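Local coordinates for Atu0111 protein (Agrobacterium tumefaciens, PDB 2FSQ), which is of unknown function but is probably related in fold, and perhaps in activity, to the 2H phosphoesterases, at residues Cys47-Val50 / Thr55-Ala58; Ser94-Pro99 / Thr109-Val114; Thr124-Pro129 / Ala164-Tyr169; Thr86-Val91 / Pro172-Tyr177; Arg25-Arg30 / Tyr185-Phe190. One frame throughout, in Å; residues are numbered along the deposited sequence.

Contact 1: residues Cys47-Val50 / Thr55-Ala58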
# COMPACT_ATOMS: atom_id res chain seq x y z
N CYS A 47 3.49 -2.80 -7.44
CA CYS A 47 3.06 -2.43 -8.80
C CYS A 47 2.69 -0.95 -8.80
O CYS A 47 1.71 -0.56 -8.16
CB CYS A 47 1.82 -3.22 -9.20
SG CYS A 47 2.07 -5.00 -9.36
N HIS A 48 3.46 -0.12 -9.51
CA HIS A 48 3.10 1.28 -9.65
C HIS A 48 1.92 1.42 -10.63
O HIS A 48 1.65 0.50 -11.40
CB HIS A 48 4.26 2.11 -10.18
CG HIS A 48 5.29 2.47 -9.15
ND1 HIS A 48 6.38 1.68 -8.89
CD2 HIS A 48 5.41 3.55 -8.35
CE1 HIS A 48 7.13 2.25 -7.95
NE2 HIS A 48 6.56 3.39 -7.61
N LEU A 49 1.23 2.55 -10.60
CA LEU A 49 0.30 2.90 -11.68
C LEU A 49 1.08 3.24 -12.94
O LEU A 49 2.29 3.49 -12.90
CB LEU A 49 -0.59 4.06 -11.27
CG LEU A 49 -1.40 3.87 -9.99
CD1 LEU A 49 -2.26 5.09 -9.71
CD2 LEU A 49 -2.28 2.62 -10.07
N VAL A 50 0.39 3.21 -14.08
CA VAL A 50 0.96 3.65 -15.34
C VAL A 50 0.71 5.16 -15.51
O VAL A 50 -0.44 5.60 -15.59
CB VAL A 50 0.37 2.84 -16.51
CG1 VAL A 50 0.89 3.36 -17.84
CG2 VAL A 50 0.70 1.35 -16.36
N THR A 55 -6.57 4.97 -15.76
CA THR A 55 -6.63 4.47 -14.39
C THR A 55 -6.03 5.50 -13.43
O THR A 55 -6.63 5.85 -12.41
CB THR A 55 -5.88 3.12 -14.22
OG1 THR A 55 -6.62 2.07 -14.85
CG2 THR A 55 -5.75 2.73 -12.77
N GLU A 56 -4.85 6.01 -13.78
CA GLU A 56 -4.21 6.98 -12.92
C GLU A 56 -5.05 8.25 -12.78
O GLU A 56 -5.25 8.75 -11.67
CB GLU A 56 -2.81 7.31 -13.41
CG GLU A 56 -2.09 8.30 -12.52
CD GLU A 56 -0.81 8.81 -13.13
OE1 GLU A 56 -0.90 9.49 -14.18
OE2 GLU A 56 0.28 8.59 -12.55
N SER A 57 -5.57 8.76 -13.90
CA SER A 57 -6.43 9.94 -13.84
C SER A 57 -7.66 9.75 -12.97
O SER A 57 -8.06 10.64 -12.22
CB SER A 57 -6.82 10.39 -15.26
OG SER A 57 -5.66 10.83 -15.96
N ALA A 58 -8.27 8.56 -13.07
CA ALA A 58 -9.44 8.26 -12.25
C ALA A 58 -9.07 8.29 -10.75
O ALA A 58 -9.81 8.86 -9.92
CB ALA A 58 -10.01 6.90 -12.63
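A strand-to-helix connection is drawn together here: Leu49 and Val50, where the chain leaves strand 42-48, fold back on Thr55 and Glu56 in the first turn of helix 54-67. Strand 42-48 lies inside the four-stranded antiparallel sheet, between strands 84-92 and 222-226, and only a short loop separates it from the helix. The contact is small and mostly apolar. Leu49 points toward the helix and spreads its two methyls over it. Leu49 CD1 sits 4.2 Å from Glu56 CA and 4.3 Å from Glu56 CG, while Leu49 CD2 lies 4.4 Å from Thr55 CG2, so the packing is light. The extended second torsion of the leucine (chi2 -179°) carries CD1 forward to the helix backbone. The same leucine also touches Leu83.

The polar groups are served mainly by the loop between and by the neighbouring 215-219 region. Thr55 turns its methyl to Leu49 and uses OG1 to accept from Gln217 N. Glu56, whose CG is anti to the backbone N (chi1 -178°), runs back to the connecting loop, where OE1 accepts from Gly52 N; a carboxylate at this end of a helix would probably also be favoured by the helix dipole. Ser53 OG joins the two ends, being hydrogen-bonded both to Val50 O and to Glu56 N. Leu49 O is taken by Arg219 NE. Beside the serine, Val50 O lies against Glu56 CB, 3.6 Å away.

Contact 2: residues Ser94-Pro99 / Thr109-Val114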
# COMPACT_ATOMS: atom_id res chain seq x y z
N SER A 94 12.27 0.35 10.48
CA SER A 94 11.44 0.48 11.66
C SER A 94 10.89 -0.84 12.20
O SER A 94 10.18 -0.83 13.21
CB SER A 94 10.27 1.40 11.36
OG SER A 94 9.63 1.01 10.15
N ARG A 95 11.22 -1.97 11.56
CA ARG A 95 10.69 -3.25 12.00
C ARG A 95 11.74 -4.36 11.86
O ARG A 95 11.61 -5.28 11.05
CB ARG A 95 9.36 -3.57 11.30
CG ARG A 95 8.65 -4.74 11.95
CD ARG A 95 7.17 -4.73 11.74
NE ARG A 95 6.87 -4.68 10.33
CZ ARG A 95 5.64 -4.66 9.83
NH1 ARG A 95 5.48 -4.61 8.51
NH2 ARG A 95 4.57 -4.69 10.65
N ARG A 96 12.78 -4.25 12.68
CA ARG A 96 13.89 -5.19 12.63
C ARG A 96 13.61 -6.36 13.56
O ARG A 96 14.19 -6.47 14.64
CB ARG A 96 15.19 -4.49 12.99
CG ARG A 96 15.63 -3.51 11.94
CD ARG A 96 16.80 -2.67 12.42
NE ARG A 96 17.38 -1.89 11.33
CZ ARG A 96 18.23 -2.38 10.43
NH1 ARG A 96 18.62 -3.65 10.49
NH2 ARG A 96 18.71 -1.59 9.47
N ALA A 97 12.67 -7.21 13.14
CA ALA A 97 12.21 -8.30 13.99
C ALA A 97 11.60 -9.42 13.17
O ALA A 97 10.98 -9.15 12.14
CB ALA A 97 11.16 -7.77 14.96
N LEU A 98 11.76 -10.66 13.63
CA LEU A 98 11.03 -11.79 13.05
C LEU A 98 9.57 -11.63 13.46
O LEU A 98 9.29 -11.17 14.57
CB LEU A 98 11.58 -13.12 13.58
CG LEU A 98 13.10 -13.33 13.47
CD1 LEU A 98 13.50 -14.65 14.08
CD2 LEU A 98 13.57 -13.24 12.02
N PRO A 99 8.62 -12.04 12.61
CA PRO A 99 8.70 -12.67 11.30
C PRO A 99 8.65 -11.68 10.14
O PRO A 99 8.16 -12.02 9.05
CB PRO A 99 7.44 -13.54 11.28
CG PRO A 99 6.44 -12.68 11.97
CD PRO A 99 7.22 -11.96 13.07
N THR A 109 21.46 -5.87 10.17
CA THR A 109 22.02 -5.75 8.82
C THR A 109 21.55 -4.43 8.22
O THR A 109 20.34 -4.12 8.27
CB THR A 109 21.55 -6.89 7.91
OG1 THR A 109 21.94 -8.14 8.48
CG2 THR A 109 22.13 -6.76 6.48
N PRO A 110 22.48 -3.63 7.65
CA PRO A 110 22.05 -2.41 6.96
C PRO A 110 21.02 -2.71 5.88
O PRO A 110 21.12 -3.73 5.19
CB PRO A 110 23.34 -1.89 6.34
CG PRO A 110 24.42 -2.41 7.27
CD PRO A 110 23.95 -3.79 7.61
N ILE A 111 20.01 -1.85 5.76
CA ILE A 111 18.97 -2.02 4.75
C ILE A 111 19.56 -2.26 3.35
O ILE A 111 19.13 -3.16 2.64
CB ILE A 111 17.95 -0.84 4.76
CG1 ILE A 111 17.23 -0.75 6.12
CG2 ILE A 111 16.92 -0.98 3.63
CD1 ILE A 111 16.41 -1.98 6.50
N ASP A 112 20.61 -1.51 2.97
CA ASP A 112 21.20 -1.70 1.64
C ASP A 112 21.79 -3.10 1.40
O ASP A 112 21.73 -3.62 0.28
CB ASP A 112 22.26 -0.64 1.34
CG ASP A 112 21.66 0.70 0.95
OD1 ASP A 112 20.42 0.81 0.78
OD2 ASP A 112 22.46 1.65 0.79
N ALA A 113 22.36 -3.70 2.45
CA ALA A 113 22.85 -5.08 2.34
C ALA A 113 21.72 -6.09 2.20
O ALA A 113 21.85 -7.10 1.52
CB ALA A 113 23.80 -5.43 3.51
N VAL A 114 20.58 -5.83 2.84
CA VAL A 114 19.44 -6.72 2.65
C VAL A 114 18.94 -6.62 1.19
O VAL A 114 18.62 -7.63 0.56
CB VAL A 114 18.28 -6.43 3.64
CG1 VAL A 114 17.20 -7.47 3.46
CG2 VAL A 114 18.78 -6.43 5.10
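With its first torsion at -69°, which puts CG anti to the carbonyl carbon, the Arg96 side chain stays extended as far as NE and brings its guanidinium up to the carbonyl oxygen of Thr109. Both terminal nitrogens grip that one oxygen end-on. Arg96 NH1 gives the shorter and straighter bond, 2.8 Å to Thr109 O with an N-H...O angle of 161°, and Arg96 NH2 a longer one of 3.2 Å to Thr109 O. The oxygen lies in the guanidinium plane, but the two donors come down on it from one face of the carbonyl plane, about 40° out of it. Arg96 NH2 also rests against the Ile111 side chain, 3.8 Å from Ile111 CG1 and equally far from Ile111 CD1, the isoleucine passing at a slant. Further bonds fix the group: NH2 makes a salt bridge with Glu93 and NH1 donates to Leu107 O, so the charge is paired and the rotation of the guanidinium is set.

Arg96 is the centre of an inverse gamma turn in the loop following strand 84-92. By gripping Thr109 O, one residue before the N-cap Pro110, it ties this loop to the entry of helix 111-121 at the protein surface, with Trp101 packed against Arg96 and Val114.

Contact 3: residues Thr124-Pro129 / Ala164-Tyr169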
# COMPACT_ATOMS: atom_id res chain seq x y z
N THR A 124 16.60 -15.32 -9.99
CA THR A 124 16.01 -16.56 -10.48
C THR A 124 14.50 -16.69 -10.22
O THR A 124 13.94 -17.80 -10.30
CB THR A 124 16.73 -17.79 -9.90
OG1 THR A 124 16.64 -17.77 -8.47
CG2 THR A 124 18.20 -17.82 -10.33
N PHE A 125 13.84 -15.57 -9.89
CA PHE A 125 12.37 -15.59 -9.71
C PHE A 125 11.67 -16.09 -10.97
O PHE A 125 11.99 -15.62 -12.08
CB PHE A 125 11.86 -14.20 -9.35
CG PHE A 125 10.49 -14.20 -8.74
CD1 PHE A 125 10.33 -14.58 -7.41
CD2 PHE A 125 9.38 -13.84 -9.48
CE1 PHE A 125 9.08 -14.61 -6.85
CE2 PHE A 125 8.11 -13.86 -8.91
CZ PHE A 125 7.97 -14.25 -7.59
N PRO A 126 10.72 -17.03 -10.82
CA PRO A 126 10.11 -17.64 -12.01
C PRO A 126 9.12 -16.71 -12.71
O PRO A 126 8.60 -15.77 -12.11
CB PRO A 126 9.38 -18.86 -11.44
CG PRO A 126 9.00 -18.45 -10.04
CD PRO A 126 10.18 -17.62 -9.57
N THR A 127 8.87 -16.99 -13.98
CA THR A 127 7.82 -16.31 -14.73
C THR A 127 6.47 -16.82 -14.25
O THR A 127 6.21 -18.03 -14.29
CB THR A 127 8.00 -16.57 -16.23
OG1 THR A 127 9.26 -16.02 -16.64
CG2 THR A 127 6.87 -15.93 -17.05
N LEU A 128 5.64 -15.90 -13.74
CA LEU A 128 4.31 -16.24 -13.28
C LEU A 128 3.27 -15.48 -14.11
O LEU A 128 3.60 -14.46 -14.71
CB LEU A 128 4.16 -15.93 -11.79
CG LEU A 128 5.13 -16.68 -10.88
CD1 LEU A 128 5.04 -16.17 -9.46
CD2 LEU A 128 4.92 -18.18 -10.90
N PRO A 129 2.04 -16.01 -14.19
CA PRO A 129 1.04 -15.35 -15.03
C PRO A 129 0.66 -13.96 -14.54
O PRO A 129 0.69 -13.66 -13.33
CB PRO A 129 -0.17 -16.29 -14.93
CG PRO A 129 0.38 -17.61 -14.49
CD PRO A 129 1.51 -17.24 -13.57
N ALA A 164 7.38 -15.30 -0.71
CA ALA A 164 7.69 -15.70 0.67
C ALA A 164 8.89 -16.64 0.68
O ALA A 164 9.75 -16.54 1.54
CB ALA A 164 6.48 -16.35 1.33
N ASP A 165 8.96 -17.53 -0.31
CA ASP A 165 10.12 -18.42 -0.43
C ASP A 165 11.41 -17.65 -0.68
O ASP A 165 12.44 -17.94 -0.08
CB ASP A 165 9.89 -19.45 -1.54
CG ASP A 165 8.85 -20.48 -1.18
OD1 ASP A 165 8.58 -20.68 0.03
OD2 ASP A 165 8.29 -21.10 -2.11
N PHE A 166 11.37 -16.69 -1.60
CA PHE A 166 12.56 -15.88 -1.89
C PHE A 166 12.98 -14.94 -0.77
O PHE A 166 14.16 -14.75 -0.49
CB PHE A 166 12.37 -15.11 -3.22
CG PHE A 166 12.58 -15.97 -4.44
CD1 PHE A 166 11.61 -16.88 -4.85
CD2 PHE A 166 13.76 -15.88 -5.17
CE1 PHE A 166 11.80 -17.67 -5.98
CE2 PHE A 166 13.96 -16.67 -6.30
CZ PHE A 166 12.99 -17.57 -6.70
N PHE A 167 11.99 -14.33 -0.11
CA PHE A 167 12.29 -13.38 0.96
C PHE A 167 12.63 -14.07 2.28
O PHE A 167 13.31 -13.48 3.12
CB PHE A 167 11.12 -12.40 1.12
CG PHE A 167 11.16 -11.25 0.16
CD1 PHE A 167 11.61 -10.01 0.57
CD2 PHE A 167 10.75 -11.41 -1.18
CE1 PHE A 167 11.66 -8.92 -0.31
CE2 PHE A 167 10.79 -10.32 -2.07
CZ PHE A 167 11.25 -9.08 -1.63
N GLY A 168 12.14 -15.30 2.44
CA GLY A 168 12.48 -16.13 3.60
C GLY A 168 11.74 -15.77 4.88
O GLY A 168 12.21 -16.06 5.97
N TYR A 169 10.55 -15.19 4.74
CA TYR A 169 9.65 -14.98 5.87
C TYR A 169 8.24 -14.84 5.33
O TYR A 169 8.03 -14.65 4.12
CB TYR A 169 10.01 -13.72 6.68
CG TYR A 169 10.00 -12.44 5.85
CD1 TYR A 169 8.80 -11.81 5.51
CD2 TYR A 169 11.18 -11.87 5.42
CE1 TYR A 169 8.80 -10.64 4.75
CE2 TYR A 169 11.18 -10.72 4.66
CZ TYR A 169 10.00 -10.10 4.34
OH TYR A 169 10.04 -8.97 3.58
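Aromatic packing carries this contact, and Phe166 is its centre. Phe125 turns an edge to one face of the Phe166 ring in a T-shaped (edge-to-face) pair, centroids 5.1 Å apart and planes at 63°. The leading atom is Phe125 CD1, which is 3.7 Å from Phe166 CD1 and stands off-centre over the face. A first torsion of -162°, CG anti to the backbone N, swings the Phe125 ring down beside the helix, where it also stacks on Phe163 and meets Phe238.

Apolar contacts come next. Pro126 CD approaches Phe166 CE1 at 3.9 Å, and the same proline carbon covers a face of the Phe125 ring, so the proline is wedged against both aromatics. The Phe166 ring tip reaches the loop backbone, with CZ 3.7 Å from Phe125 CA. All this joins the loop between helix 111-121 and strand 133-139 to the last turn of helix 150-167, which Gly168 ends with a positive phi.

Polar contacts are few. Thr124 OG1 lies in the plane of the Phe166 ring, at its edge, 3.6 Å from Phe166 CE2, and makes a weak hydrogen bond to Arg121 O. Arg121 NE in turn donates to Phe166 O near the helix end.

Contact 4: residues Thr86-Val91 / Pro172-Tyr177. With ACY (acetic acid), chain B.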
# COMPACT_ATOMS: atom_id res chain seq x y z
N THR A 86 1.15 -2.59 -3.16
CA THR A 86 2.18 -3.54 -2.69
C THR A 86 1.73 -4.97 -2.99
O THR A 86 0.56 -5.33 -2.81
CB THR A 86 2.42 -3.33 -1.20
OG1 THR A 86 2.88 -1.99 -1.02
CG2 THR A 86 3.48 -4.31 -0.64
N VAL A 87 2.66 -5.76 -3.52
CA VAL A 87 2.41 -7.18 -3.76
C VAL A 87 2.97 -8.00 -2.60
O VAL A 87 2.32 -8.91 -2.10
CB VAL A 87 3.05 -7.65 -5.07
CG1 VAL A 87 2.83 -9.15 -5.32
CG2 VAL A 87 2.46 -6.84 -6.24
N PHE A 88 4.18 -7.66 -2.15
CA PHE A 88 4.80 -8.36 -1.01
C PHE A 88 5.74 -7.40 -0.31
O PHE A 88 6.66 -6.88 -0.94
CB PHE A 88 5.56 -9.60 -1.50
CG PHE A 88 6.05 -10.49 -0.39
CD1 PHE A 88 5.25 -11.50 0.09
CD2 PHE A 88 7.31 -10.31 0.17
CE1 PHE A 88 5.68 -12.34 1.12
CE2 PHE A 88 7.75 -11.13 1.22
CZ PHE A 88 6.95 -12.15 1.67
N GLN A 89 5.50 -7.13 0.98
CA GLN A 89 6.36 -6.22 1.73
C GLN A 89 7.74 -6.81 1.90
O GLN A 89 7.87 -7.97 2.29
CB GLN A 89 5.83 -5.98 3.14
CG GLN A 89 4.59 -5.13 3.23
CD GLN A 89 4.28 -4.74 4.68
OE1 GLN A 89 5.15 -4.80 5.55
NE2 GLN A 89 3.04 -4.33 4.94
N GLY A 90 8.77 -5.99 1.68
CA GLY A 90 10.14 -6.37 2.00
C GLY A 90 10.44 -5.94 3.44
O GLY A 90 9.54 -5.83 4.27
N VAL A 91 11.70 -5.67 3.72
CA VAL A 91 12.08 -5.25 5.08
C VAL A 91 12.02 -3.74 5.23
O VAL A 91 11.97 -3.01 4.23
CB VAL A 91 13.49 -5.76 5.50
CG1 VAL A 91 13.52 -7.28 5.48
CG2 VAL A 91 14.57 -5.17 4.59
N PRO A 172 2.20 -12.57 9.71
CA PRO A 172 1.00 -13.25 10.25
C PRO A 172 -0.22 -13.21 9.33
O PRO A 172 -0.98 -14.18 9.28
CB PRO A 172 0.74 -12.49 11.56
CG PRO A 172 2.14 -12.11 11.99
CD PRO A 172 2.81 -11.67 10.71
N ASP A 173 -0.40 -12.12 8.60
CA ASP A 173 -1.57 -12.00 7.72
C ASP A 173 -1.30 -12.54 6.30
O ASP A 173 -2.06 -12.22 5.38
CB ASP A 173 -2.04 -10.54 7.65
CG ASP A 173 -1.08 -9.65 6.89
OD1 ASP A 173 0.01 -10.14 6.54
OD2 ASP A 173 -1.42 -8.48 6.61
N HIS A 174 -0.25 -13.34 6.11
CA HIS A 174 0.16 -13.71 4.74
C HIS A 174 -1.01 -14.21 3.89
O HIS A 174 -1.19 -13.76 2.75
CB HIS A 174 1.29 -14.74 4.75
CG HIS A 174 1.75 -15.12 3.38
ND1 HIS A 174 2.72 -14.43 2.69
CD2 HIS A 174 1.32 -16.11 2.55
CE1 HIS A 174 2.90 -14.99 1.50
NE2 HIS A 174 2.05 -16.00 1.39
N ASP A 175 -1.78 -15.14 4.42
CA ASP A 175 -2.85 -15.76 3.66
C ASP A 175 -4.15 -14.97 3.64
O ASP A 175 -5.06 -15.30 2.86
CB ASP A 175 -3.13 -17.17 4.18
CG ASP A 175 -2.03 -18.15 3.83
OD1 ASP A 175 -1.47 -18.07 2.71
OD2 ASP A 175 -1.74 -19.02 4.68
N THR A 176 -4.26 -13.97 4.52
CA THR A 176 -5.46 -13.12 4.59
C THR A 176 -5.15 -11.67 4.21
O THR A 176 -5.88 -10.74 4.58
CB THR A 176 -6.02 -13.13 6.02
OG1 THR A 176 -4.97 -12.81 6.95
CG2 THR A 176 -6.62 -14.50 6.33
N TYR A 177 -4.09 -11.49 3.45
CA TYR A 177 -3.59 -10.16 3.09
C TYR A 177 -4.63 -9.31 2.36
O TYR A 177 -5.24 -9.77 1.40
CB TYR A 177 -2.31 -10.32 2.23
CG TYR A 177 -1.68 -9.00 1.88
CD1 TYR A 177 -0.98 -8.26 2.82
CD2 TYR A 177 -1.82 -8.47 0.60
CE1 TYR A 177 -0.43 -7.04 2.51
CE2 TYR A 177 -1.28 -7.24 0.27
CZ TYR A 177 -0.59 -6.51 1.23
OH TYR A 177 -0.05 -5.27 0.92
C ACY B . 1.06 0.10 1.64
O ACY B . 1.13 1.15 0.94
OXT ACY B . 1.45 -1.03 1.25
CH3 ACY B . 0.44 0.20 3.01
O HOH W 1 -1.31 -4.12 -1.24
O HOH W 2 1.18 -3.80 2.80
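The backbone of strand 84-92 turns a corner at Val87 and Phe88, a classic beta bulge in which both residues face Val45, and the loop 172-177 runs past it so that Thr86 and Phe88 meet Tyr177 and His174. Phe88 and His174 touch rim to rim: Phe88 CE1 is 3.9 Å from His174 CE1, each atom lying in the plane of the other ring. In both side chains CG is anti to the backbone N (chi1 -171° and -179°), which sends the rings across the gap between the backbones. His174 NE2 is held by Asp161.

Tyr177 reaches Thr86 mainly through water. The hydroxyl approaches Thr86 CB and O without bonding to them directly. Water 1 bridges the two residues, 2.7 Å from Thr86 O and 2.8 Å from Tyr177 OH. Water 2, in the plane of the tyrosine ring, stands 2.7 Å from Tyr177 OH and accepts from Gln89 NE2 at 2.9 Å. Water 2 also donates to ACY OXT of a bound acetic acid, 3.2 Å away. Arg160 makes a cation-pi contact with the tyrosine ring.

Thr86 OG1 donates to ACY OXT at 2.8 Å, and Thr182 OG1 binds the same molecule. Thr86 and Thr182 each close a His-x-Thr sequence, the paired signature of the 2H phosphoesterases; the acetic acid, probably from the crystallisation liquor, is consistent with a pocket between the two motifs that may bind anions.

Contact 5: residues Arg25-Arg30 / Tyr185-Phe190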
# COMPACT_ATOMS: atom_id res chain seq x y z
N ARG A 25 -0.05 4.74 15.35
CA ARG A 25 1.26 4.19 15.68
C ARG A 25 2.39 4.65 14.77
O ARG A 25 3.56 4.64 15.17
CB ARG A 25 1.22 2.65 15.79
CG ARG A 25 1.15 1.89 14.47
CD ARG A 25 1.06 0.37 14.72
NE ARG A 25 2.37 -0.24 14.99
CZ ARG A 25 2.82 -0.63 16.19
NH1 ARG A 25 2.08 -0.48 17.28
NH2 ARG A 25 4.03 -1.17 16.29
N HIS A 26 2.05 5.06 13.54
CA HIS A 26 3.05 5.52 12.60
C HIS A 26 3.49 6.97 12.92
O HIS A 26 4.51 7.43 12.39
CB HIS A 26 2.53 5.49 11.17
CG HIS A 26 2.55 4.15 10.50
ND1 HIS A 26 3.67 3.34 10.43
CD2 HIS A 26 1.59 3.52 9.77
CE1 HIS A 26 3.38 2.25 9.74
NE2 HIS A 26 2.12 2.35 9.32
N LEU A 27 2.73 7.69 13.74
CA LEU A 27 3.07 9.10 14.01
C LEU A 27 4.42 9.22 14.72
O LEU A 27 4.64 8.60 15.76
CB LEU A 27 1.97 9.75 14.84
CG LEU A 27 2.24 11.18 15.31
CD1 LEU A 27 2.34 12.19 14.15
CD2 LEU A 27 1.23 11.64 16.35
N GLY A 28 5.31 10.03 14.16
CA GLY A 28 6.65 10.19 14.70
C GLY A 28 7.70 9.28 14.06
O GLY A 28 8.90 9.53 14.21
N SER A 29 7.24 8.23 13.37
CA SER A 29 8.12 7.31 12.66
C SER A 29 7.99 7.51 11.15
O SER A 29 8.93 7.92 10.48
CB SER A 29 7.81 5.86 13.06
OG SER A 29 7.98 5.67 14.46
N ARG A 30 6.79 7.26 10.63
CA ARG A 30 6.56 7.33 9.19
C ARG A 30 6.34 8.77 8.74
O ARG A 30 6.69 9.15 7.62
CB ARG A 30 5.36 6.48 8.80
CG ARG A 30 5.16 6.38 7.27
CD ARG A 30 4.51 5.03 6.88
NE ARG A 30 5.40 3.92 7.21
CZ ARG A 30 5.17 2.64 6.91
NH1 ARG A 30 4.10 2.28 6.21
NH2 ARG A 30 6.04 1.71 7.32
N TYR A 185 -2.08 8.54 4.87
CA TYR A 185 -1.99 7.98 6.21
C TYR A 185 -2.79 8.85 7.16
O TYR A 185 -2.77 10.08 7.05
CB TYR A 185 -0.54 7.95 6.68
CG TYR A 185 0.26 6.85 6.02
CD1 TYR A 185 0.42 5.62 6.66
CD2 TYR A 185 0.79 7.01 4.75
CE1 TYR A 185 1.11 4.59 6.06
CE2 TYR A 185 1.50 5.97 4.13
CZ TYR A 185 1.64 4.77 4.80
OH TYR A 185 2.34 3.75 4.21
N ILE A 186 -3.44 8.23 8.13
CA ILE A 186 -4.14 8.98 9.17
C ILE A 186 -3.10 9.58 10.13
O ILE A 186 -2.30 8.85 10.72
CB ILE A 186 -5.08 8.08 9.99
CG1 ILE A 186 -5.99 7.26 9.06
CG2 ILE A 186 -5.86 8.91 11.02
CD1 ILE A 186 -6.99 8.07 8.33
N VAL A 187 -3.10 10.91 10.26
CA VAL A 187 -2.21 11.60 11.20
C VAL A 187 -2.86 11.79 12.56
O VAL A 187 -2.19 11.63 13.60
CB VAL A 187 -1.75 12.95 10.62
CG1 VAL A 187 -0.75 13.63 11.57
CG2 VAL A 187 -1.15 12.75 9.24
N SER A 188 -4.15 12.14 12.56
CA SER A 188 -4.94 12.24 13.79
C SER A 188 -6.33 11.69 13.54
O SER A 188 -6.85 11.82 12.44
CB SER A 188 -5.02 13.68 14.32
OG SER A 188 -5.59 14.57 13.37
N TRP A 189 -6.90 11.04 14.56
CA TRP A 189 -8.19 10.37 14.40
C TRP A 189 -9.30 11.38 14.13
O TRP A 189 -9.21 12.54 14.53
CB TRP A 189 -8.49 9.49 15.63
CG TRP A 189 -7.40 8.48 15.94
CD1 TRP A 189 -6.65 8.41 17.09
CD2 TRP A 189 -6.95 7.41 15.10
NE1 TRP A 189 -5.76 7.37 17.01
CE2 TRP A 189 -5.92 6.73 15.81
CE3 TRP A 189 -7.32 6.93 13.84
CZ2 TRP A 189 -5.25 5.62 15.28
CZ3 TRP A 189 -6.65 5.82 13.31
CH2 TRP A 189 -5.62 5.18 14.04
N PHE A 190 -10.33 10.93 13.42
CA PHE A 190 -11.44 11.81 13.01
C PHE A 190 -12.49 11.89 14.10
O PHE A 190 -12.86 10.87 14.69
CB PHE A 190 -12.13 11.26 11.75
CG PHE A 190 -11.38 11.50 10.46
CD1 PHE A 190 -9.99 11.71 10.42
CD2 PHE A 190 -12.07 11.44 9.25
CE1 PHE A 190 -9.34 11.89 9.21
CE2 PHE A 190 -11.43 11.62 8.05
CZ PHE A 190 -10.05 11.85 8.02
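Arg30, His26 and Tyr185 form the close part of this contact, while Leu27 and Val187 meet loosely. Arg30 NH1 donates to Tyr185 OH at 3.0 Å, with an N-H...O angle of 146° and the oxygen tilted somewhat from the guanidinium plane. With CG anti to the backbone N, Arg30 carries CD to within 3.5 Å of Tyr185 CE1, and the bend at chi3 (-64°) then turns the guanidinium so that NH1 meets the hydroxyl. The methylene thus packs on ring carbons CE1 and CZ while NH1 bonds to OH; the two flat groups stand nearly perpendicular. His26 completes the cluster in two ways. Its ring is roughly parallel to the Arg30 guanidinium, with His26 CE1 3.4 Å above the centre of that group, and its face takes the edge of Tyr185 in an offset edge-to-face pair, centroids 5.5 Å apart and planes at 86°. There His26 CD2 is 3.9 Å from Tyr185 CE1. Glu40 forms a salt bridge with Arg30 NE, a second hold on the group.

The backbone curls to bring His26 back beside Arg30: His26 O accepts from both Ser29 N and Arg30 N. By contrast Leu27 CD1 meets Val187 CG1 at a single point, 4.3 Å apart; the solvent side belongs to partly exposed Leu27 and to exposed Gly28 and Ser29. Tyr185 also comes within about 4 Å of the bound acetic acid. Met229 packs against Arg30 and Tyr185. Strand 184-186 pairs antiparallel with strand 75-77, Tyr185 bonding to Ala76, and the loop before strand 42-48 packs against strand 184-186 and the residue just after it.

How the contacts relate
Contacts 2, 3 and 5 lie at the surface; contacts 1 and 4 are partly buried and share a sheet, Cys47 SG touching Val87 CG2 across neighbouring strands 42-48 and 84-92. Contact 4 lies nearest the chain centre and its chemistry is mixed, ring edges together with waters and acetic acid, whereas contact 1 is light aliphatic packing beside a short connection. Contacts 2 and 5 each rest on an arginine, gripping a carbonyl in one and a phenol in the other; contact 3 is aromatic. Contact 4 touches both 2 and 3, Tyr169 OH probably bonding to Gln89 O. Along the chain, contact 5 closes a loop that encloses all the others.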